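Local coordinates for immune protein (Enterobacter cloacae, PDB 6D7Y) that binds the toxic C-terminal tip of the contact-dependent growth inhibition protein CdiA as its immunity protein and probably neutralises it, at residues Met112-Gln116 and Phe145-Leu151. Numbering follows the deposited sequence.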
# COMPACT_ATOMS: atom_id res chain seq x y z
N MSE B 112 -9.02 -1.88 9.44
CA MSE B 112 -8.47 -0.53 9.39
C MSE B 112 -7.71 -0.17 10.65
O MSE B 112 -6.63 0.44 10.56
CB MSE B 112 -9.60 0.47 9.14
CG MSE B 112 -10.13 0.32 7.72
SE MSE B 112 -8.83 1.16 6.51
CE MSE B 112 -9.67 0.72 4.81
N LEU B 113 -8.26 -0.48 11.82
CA LEU B 113 -7.59 -0.18 13.08
C LEU B 113 -6.29 -0.96 13.21
O LEU B 113 -5.31 -0.45 13.77
CB LEU B 113 -8.50 -0.37 14.29
CG LEU B 113 -9.61 0.68 14.49
CD1 LEU B 113 -10.42 0.35 15.73
CD2 LEU B 113 -9.04 2.09 14.63
N GLU B 114 -6.25 -2.18 12.69
CA GLU B 114 -5.02 -2.96 12.70
C GLU B 114 -4.00 -2.32 11.75
O GLU B 114 -2.82 -2.25 12.09
CB GLU B 114 -5.28 -4.43 12.36
CG GLU B 114 -6.08 -5.18 13.42
CD GLU B 114 -5.38 -5.33 14.78
OE1 GLU B 114 -5.99 -5.96 15.67
OE2 GLU B 114 -4.24 -4.85 14.98
N PHE B 115 -4.45 -1.84 10.58
CA PHE B 115 -3.54 -1.15 9.67
C PHE B 115 -2.99 0.11 10.31
O PHE B 115 -1.80 0.41 10.17
CB PHE B 115 -4.19 -0.78 8.34
CG PHE B 115 -4.03 -1.81 7.27
CD1 PHE B 115 -2.79 -1.98 6.66
CD2 PHE B 115 -5.10 -2.56 6.82
CE1 PHE B 115 -2.61 -2.90 5.65
CE2 PHE B 115 -4.93 -3.48 5.80
CZ PHE B 115 -3.68 -3.65 5.21
N GLN B 116 -3.86 0.87 10.99
CA GLN B 116 -3.42 2.11 11.66
C GLN B 116 -2.26 1.82 12.63
O GLN B 116 -1.26 2.56 12.66
CB GLN B 116 -4.58 2.80 12.42
CG GLN B 116 -4.17 4.18 12.98
CD GLN B 116 -5.24 4.86 13.82
OE1 GLN B 116 -6.01 4.21 14.53
NE2 GLN B 116 -5.28 6.21 13.77
N PHE B 145 -11.31 5.94 7.71
CA PHE B 145 -11.36 5.28 9.03
C PHE B 145 -10.25 5.87 9.90
O PHE B 145 -10.36 5.88 11.14
CB PHE B 145 -11.20 3.78 8.95
CG PHE B 145 -12.41 3.07 8.44
CD1 PHE B 145 -12.64 2.93 7.07
CD2 PHE B 145 -13.33 2.53 9.32
CE1 PHE B 145 -13.76 2.27 6.59
CE2 PHE B 145 -14.46 1.86 8.84
CZ PHE B 145 -14.66 1.72 7.49
N PHE B 146 -9.18 6.32 9.27
CA PHE B 146 -8.11 6.97 10.03
C PHE B 146 -7.17 7.81 9.16
O PHE B 146 -7.06 7.60 7.97
CB PHE B 146 -7.25 5.91 10.81
CG PHE B 146 -6.45 5.02 9.92
CD1 PHE B 146 -6.99 3.84 9.42
CD2 PHE B 146 -5.16 5.37 9.54
CE1 PHE B 146 -6.25 3.01 8.59
CE2 PHE B 146 -4.42 4.55 8.70
CZ PHE B 146 -4.97 3.36 8.22
N THR B 147 -6.49 8.77 9.79
CA THR B 147 -5.48 9.56 9.13
C THR B 147 -4.39 9.69 10.18
O THR B 147 -4.64 10.21 11.27
CB THR B 147 -5.93 10.96 8.71
OG1 THR B 147 -7.04 10.87 7.83
CG2 THR B 147 -4.77 11.69 8.00
N ASN B 148 -3.20 9.19 9.86
CA ASN B 148 -2.07 9.19 10.80
C ASN B 148 -2.49 8.59 12.14
O ASN B 148 -3.06 7.50 12.16
CB ASN B 148 -1.48 10.60 10.92
CG ASN B 148 -0.90 11.08 9.62
OD1 ASN B 148 -0.38 10.29 8.84
ND2 ASN B 148 -0.95 12.39 9.39
N ASN B 149 -2.30 9.33 13.24
CA ASN B 149 -2.65 8.84 14.56
C ASN B 149 -4.05 9.29 15.02
O ASN B 149 -4.34 9.24 16.21
CB ASN B 149 -1.58 9.28 15.58
CG ASN B 149 -1.40 10.82 15.66
OD1 ASN B 149 -1.87 11.58 14.80
ND2 ASN B 149 -0.68 11.26 16.69
N ARG B 150 -4.89 9.74 14.08
CA ARG B 150 -6.23 10.21 14.37
C ARG B 150 -7.28 9.25 13.85
O ARG B 150 -7.08 8.61 12.82
CB ARG B 150 -6.45 11.56 13.69
CG ARG B 150 -5.53 12.61 14.22
CD ARG B 150 -5.76 13.94 13.56
NE ARG B 150 -5.12 14.13 12.27
CZ ARG B 150 -5.71 14.14 11.08
NH1 ARG B 150 -4.97 14.41 10.02
NH2 ARG B 150 -7.01 13.90 10.93
N LEU B 151 -8.43 9.22 14.50
CA LEU B 151 -9.51 8.31 14.10
C LEU B 151 -10.65 8.95 13.38
O LEU B 151 -10.86 10.18 13.45
CB LEU B 151 -10.10 7.61 15.34
CG LEU B 151 -9.19 6.68 16.13
CD1 LEU B 151 -9.94 6.21 17.37
CD2 LEU B 151 -8.74 5.51 15.30
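With chi1 at -174° and an extended chain, the Gln116 side chain carries its amide from the helix to the turn 147-150. Phe146 has CG between its backbone N and carbonyl carbon (chi1 68°), which turns a face of the ring to the aliphatic part of Gln116. Gln116 CB sits over the centre of the Phe146 ring, 3.8 Å from the centroid, as a CH-pi contact. At the end of the arm, NE2 of Gln116 donates a nearly straight hydrogen bond to Asn148 O (3.0 Å, 169° at the hydrogen). The acceptor lies in the amide plane of Gln116. The side chain of Asn148 is itself held, OD1 by Phe131 N and ND2 by Asn130 OD1. One turn back, Met112 CG packs over a face of the Phe145 ring. The selenium of this selenomethionine lies 3.8 Å from Phe146 CE1, an oblique Met-aromatic contact. Leu113 and Leu151, both exposed, meet through their CD2 atoms at 3.5 Å, a tight approach. Val7 of strand 3-10 also touches Met112 and Phe146. Phe145 and Phe146 both face Gly133, forming a classic beta bulge. Helix 105-126 lies across a face of the antiparallel sheet and here meets its last hairpin, strands 144-147 and 150-151, closed by a type II' turn.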